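Local coordinates for single-stranded DNA-binding protein (Thermoanaerobacter tengcongensis, PDB 4GS3), which probably binds single-stranded DNA through this N-terminal OB-fold domain of a longer SSB-family protein, at residues V14-F26 / K34-S46. Residues are numbered along the deposited sequence; the frame is centred on the assembly and turned at random.
Sequences VTLVGKVFTPLEF and KFFNFILEVPRLS
Thr22 and Ile39 meet where the pairing of 14-26 with 34-46 changes register. Thr22 OG1 accepts from Ile39 N at 3.0 Å, with an N-H...O angle of 148°. Chi1 of 69° sets this hydroxyl between the backbone N and carbonyl carbon of Thr22 and turns it to the facing strand. Ile39 O is gripped by Phe21 N at 2.8 Å and weakly by Thr22 N. A short antiparallel ladder lies on either side. One contains the hydrogen-bonded pair Lys19-Glu41, the other Glu25-Asn37. Leu24 CD1 lies 3.5 Å from Phe38 CD1, the two side chains running side by side. Leu24 CD2 packs on Phe36 CB. The Phe26 ring turns its edge to the Phe36 face in a T-shaped stack, planes at 76°. The strands belong to the curled sheet of an OB fold. N-terminal to Gly18, strand 14-20 splays away from 33-43. It pairs with strand 71-82 along its other edge. Gly18 CA comes within 3.2 Å of Glu41 O. Phe21 crosses the extended Glu41 side chain, CE1 3.5 Å from OE2. Tyr51 OH hydrogen-bonds that carboxylate oxygen, and the Tyr51 ring also meets Phe21. A water accepts from Asn37 ND2 and donates to Phe26 O, while Asn37 OD1 is hydrogen-bonded to Thr55 OG1.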
# COMPACT_ATOMS: atom_id res chain seq x y z
N VAL A 14 -1.02 -8.16 7.66
CA VAL A 14 -2.18 -7.57 7.01
C VAL A 14 -2.22 -8.08 5.57
O VAL A 14 -1.21 -8.02 4.88
CB VAL A 14 -2.06 -6.02 6.96
CG1 VAL A 14 -3.32 -5.43 6.28
CG2 VAL A 14 -1.88 -5.46 8.36
N THR A 15 -3.37 -8.58 5.14
CA THR A 15 -3.58 -8.93 3.72
C THR A 15 -4.77 -8.12 3.23
O THR A 15 -5.84 -8.14 3.85
CB THR A 15 -3.79 -10.43 3.54
OG1 THR A 15 -2.65 -11.13 4.01
CG2 THR A 15 -3.97 -10.74 2.05
N LEU A 16 -4.58 -7.46 2.08
CA LEU A 16 -5.62 -6.63 1.47
C LEU A 16 -5.70 -6.93 -0.01
O LEU A 16 -4.65 -7.11 -0.66
CB LEU A 16 -5.28 -5.15 1.63
CG LEU A 16 -5.11 -4.65 3.07
CD1 LEU A 16 -4.57 -3.24 3.06
CD2 LEU A 16 -6.41 -4.72 3.86
N VAL A 17 -6.90 -6.92 -0.56
CA VAL A 17 -7.10 -6.94 -2.01
C VAL A 17 -7.97 -5.76 -2.33
O VAL A 17 -9.09 -5.62 -1.80
CB VAL A 17 -7.76 -8.23 -2.48
CG1 VAL A 17 -7.90 -8.16 -4.01
CG2 VAL A 17 -6.96 -9.46 -2.08
N GLY A 18 -7.50 -4.85 -3.17
CA GLY A 18 -8.29 -3.69 -3.54
C GLY A 18 -7.64 -2.91 -4.66
O GLY A 18 -6.76 -3.44 -5.38
N LYS A 19 -8.08 -1.68 -4.84
CA LYS A 19 -7.64 -0.86 -5.95
C LYS A 19 -6.90 0.36 -5.47
O LYS A 19 -7.25 1.01 -4.48
CB LYS A 19 -8.83 -0.40 -6.81
CG LYS A 19 -9.38 -1.57 -7.65
CD LYS A 19 -10.49 -1.24 -8.56
CE LYS A 19 -11.12 -2.48 -9.19
NZ LYS A 19 -11.94 -1.98 -10.33
N VAL A 20 -5.84 0.73 -6.19
CA VAL A 20 -5.12 1.96 -5.93
C VAL A 20 -6.09 3.10 -6.09
O VAL A 20 -6.67 3.25 -7.20
CB VAL A 20 -3.89 2.09 -6.87
CG1 VAL A 20 -3.19 3.44 -6.65
CG2 VAL A 20 -2.92 0.91 -6.69
N PHE A 21 -6.29 3.89 -5.07
CA PHE A 21 -7.32 4.94 -5.03
C PHE A 21 -6.76 6.32 -5.17
O PHE A 21 -7.35 7.21 -5.77
CB PHE A 21 -8.11 4.77 -3.75
CG PHE A 21 -9.38 5.62 -3.68
CD1 PHE A 21 -10.43 5.37 -4.55
CD2 PHE A 21 -9.49 6.63 -2.74
CE1 PHE A 21 -11.59 6.16 -4.43
CE2 PHE A 21 -10.64 7.37 -2.66
CZ PHE A 21 -11.67 7.15 -3.51
N THR A 22 -5.60 6.57 -4.57
CA THR A 22 -4.85 7.79 -4.76
C THR A 22 -3.47 7.39 -5.30
O THR A 22 -3.01 6.28 -5.08
CB THR A 22 -4.72 8.59 -3.47
OG1 THR A 22 -3.86 7.88 -2.55
CG2 THR A 22 -6.05 8.88 -2.81
N PRO A 23 -2.80 8.29 -6.03
CA PRO A 23 -1.55 7.89 -6.68
C PRO A 23 -0.39 7.71 -5.69
O PRO A 23 -0.34 8.30 -4.62
CB PRO A 23 -1.24 9.00 -7.64
CG PRO A 23 -1.97 10.15 -7.08
CD PRO A 23 -3.20 9.65 -6.43
N LEU A 24 0.59 6.96 -6.13
CA LEU A 24 1.82 6.85 -5.33
C LEU A 24 2.45 8.22 -5.20
O LEU A 24 2.73 8.93 -6.16
CB LEU A 24 2.79 5.84 -5.93
CG LEU A 24 2.61 4.40 -5.39
CD1 LEU A 24 1.26 3.89 -5.87
CD2 LEU A 24 3.79 3.56 -5.83
N GLU A 25 2.68 8.64 -3.96
CA GLU A 25 3.23 9.96 -3.68
C GLU A 25 4.53 9.70 -2.97
O GLU A 25 4.58 8.96 -1.99
CB GLU A 25 2.23 10.77 -2.86
CG GLU A 25 1.01 11.15 -3.71
CD GLU A 25 -0.15 11.99 -3.24
OE1 GLU A 25 0.03 12.50 -2.08
OE2 GLU A 25 -1.24 12.24 -3.93
N PHE A 26 5.58 10.28 -3.46
CA PHE A 26 6.88 10.13 -2.84
C PHE A 26 6.79 10.61 -1.42
O PHE A 26 6.29 11.71 -1.17
CB PHE A 26 7.87 10.94 -3.71
CG PHE A 26 9.24 10.94 -3.08
CD1 PHE A 26 10.05 9.81 -3.17
CD2 PHE A 26 9.69 12.02 -2.38
CE1 PHE A 26 11.29 9.82 -2.59
CE2 PHE A 26 10.96 12.03 -1.82
CZ PHE A 26 11.78 10.93 -1.92
N LYS A 34 13.83 4.85 -2.11
CA LYS A 34 12.65 5.70 -2.26
C LYS A 34 11.40 4.95 -1.77
O LYS A 34 11.16 3.79 -2.14
CB LYS A 34 12.44 6.12 -3.71
CG LYS A 34 13.60 6.87 -4.35
CD LYS A 34 13.38 7.00 -5.86
CE LYS A 34 14.17 8.14 -6.50
NZ LYS A 34 15.63 7.82 -6.57
N PHE A 35 10.61 5.61 -0.94
CA PHE A 35 9.36 5.14 -0.43
C PHE A 35 8.22 6.05 -0.92
O PHE A 35 8.35 7.27 -1.04
CB PHE A 35 9.36 5.02 1.11
CG PHE A 35 10.27 3.91 1.59
CD1 PHE A 35 11.65 4.15 1.68
CD2 PHE A 35 9.76 2.66 1.91
CE1 PHE A 35 12.48 3.15 2.11
CE2 PHE A 35 10.63 1.67 2.33
CZ PHE A 35 11.97 1.90 2.40
N PHE A 36 7.09 5.38 -1.12
CA PHE A 36 5.89 6.01 -1.61
C PHE A 36 4.70 5.63 -0.72
O PHE A 36 4.64 4.50 -0.22
CB PHE A 36 5.58 5.55 -3.01
CG PHE A 36 6.67 5.93 -3.99
CD1 PHE A 36 7.81 5.15 -4.08
CD2 PHE A 36 6.55 7.05 -4.74
CE1 PHE A 36 8.81 5.49 -4.95
CE2 PHE A 36 7.56 7.39 -5.66
CZ PHE A 36 8.68 6.61 -5.74
N ASN A 37 3.78 6.54 -0.57
CA ASN A 37 2.53 6.29 0.12
C ASN A 37 1.38 6.35 -0.88
O ASN A 37 1.43 7.14 -1.83
CB ASN A 37 2.28 7.44 1.13
CG ASN A 37 3.24 7.46 2.29
OD1 ASN A 37 3.59 6.44 2.88
ND2 ASN A 37 3.66 8.65 2.66
N PHE A 38 0.33 5.57 -0.66
CA PHE A 38 -0.88 5.67 -1.45
C PHE A 38 -2.03 5.11 -0.63
O PHE A 38 -1.82 4.39 0.34
CB PHE A 38 -0.76 4.98 -2.80
CG PHE A 38 -0.63 3.49 -2.77
CD1 PHE A 38 0.59 2.88 -2.59
CD2 PHE A 38 -1.74 2.69 -2.95
CE1 PHE A 38 0.73 1.52 -2.62
CE2 PHE A 38 -1.61 1.31 -2.98
CZ PHE A 38 -0.37 0.74 -2.83
N ILE A 39 -3.26 5.39 -1.06
CA ILE A 39 -4.45 4.84 -0.45
C ILE A 39 -5.02 3.72 -1.30
O ILE A 39 -5.12 3.86 -2.52
CB ILE A 39 -5.50 5.96 -0.29
CG1 ILE A 39 -4.95 7.10 0.57
CG2 ILE A 39 -6.82 5.40 0.27
CD1 ILE A 39 -4.45 6.71 1.93
N LEU A 40 -5.39 2.63 -0.65
CA LEU A 40 -6.02 1.48 -1.27
C LEU A 40 -7.50 1.48 -0.90
O LEU A 40 -7.83 1.58 0.29
CB LEU A 40 -5.34 0.19 -0.78
CG LEU A 40 -5.69 -1.07 -1.57
CD1 LEU A 40 -4.97 -1.06 -2.90
CD2 LEU A 40 -5.37 -2.31 -0.75
N GLU A 41 -8.38 1.33 -1.89
CA GLU A 41 -9.81 1.16 -1.66
C GLU A 41 -10.13 -0.32 -1.59
O GLU A 41 -9.89 -1.05 -2.57
CB GLU A 41 -10.61 1.84 -2.78
CG GLU A 41 -12.10 1.73 -2.66
CD GLU A 41 -12.80 2.31 -3.87
OE1 GLU A 41 -12.58 1.72 -4.95
OE2 GLU A 41 -13.52 3.31 -3.70
N VAL A 42 -10.68 -0.78 -0.49
CA VAL A 42 -10.96 -2.17 -0.27
C VAL A 42 -12.44 -2.35 0.01
O VAL A 42 -12.93 -1.85 1.02
CB VAL A 42 -10.12 -2.77 0.90
CG1 VAL A 42 -10.40 -4.24 1.09
CG2 VAL A 42 -8.63 -2.53 0.62
N PRO A 43 -13.18 -3.04 -0.87
CA PRO A 43 -14.63 -3.14 -0.65
C PRO A 43 -15.02 -4.17 0.40
O PRO A 43 -14.48 -5.26 0.44
CB PRO A 43 -15.10 -3.57 -2.06
CG PRO A 43 -13.95 -4.41 -2.61
CD PRO A 43 -12.71 -3.70 -2.11
N ARG A 44 -15.98 -3.83 1.26
CA ARG A 44 -16.61 -4.77 2.15
C ARG A 44 -17.69 -5.56 1.42
O ARG A 44 -18.16 -5.18 0.34
CB ARG A 44 -17.24 -4.07 3.33
CG ARG A 44 -16.25 -3.30 4.18
CD ARG A 44 -16.89 -2.83 5.50
NE ARG A 44 -16.12 -1.79 6.11
CZ ARG A 44 -16.50 -1.00 7.10
NH1 ARG A 44 -17.71 -1.11 7.66
NH2 ARG A 44 -15.71 -0.07 7.59
N LEU A 45 -18.12 -6.68 1.99
CA LEU A 45 -19.24 -7.45 1.41
C LEU A 45 -20.45 -6.57 1.14
O LEU A 45 -21.10 -6.74 0.11
CB LEU A 45 -19.66 -8.58 2.36
CG LEU A 45 -20.69 -9.59 1.91
CD1 LEU A 45 -20.20 -10.56 0.83
CD2 LEU A 45 -21.18 -10.41 3.10
N SER A 46 -20.69 -5.63 2.04
CA SER A 46 -21.82 -4.72 1.94
C SER A 46 -21.65 -3.70 0.80
O SER A 46 -22.60 -3.02 0.47
CB SER A 46 -21.99 -3.87 3.20
OG SER A 46 -20.83 -3.08 3.38
O HOH W 1 3.91 10.76 0.67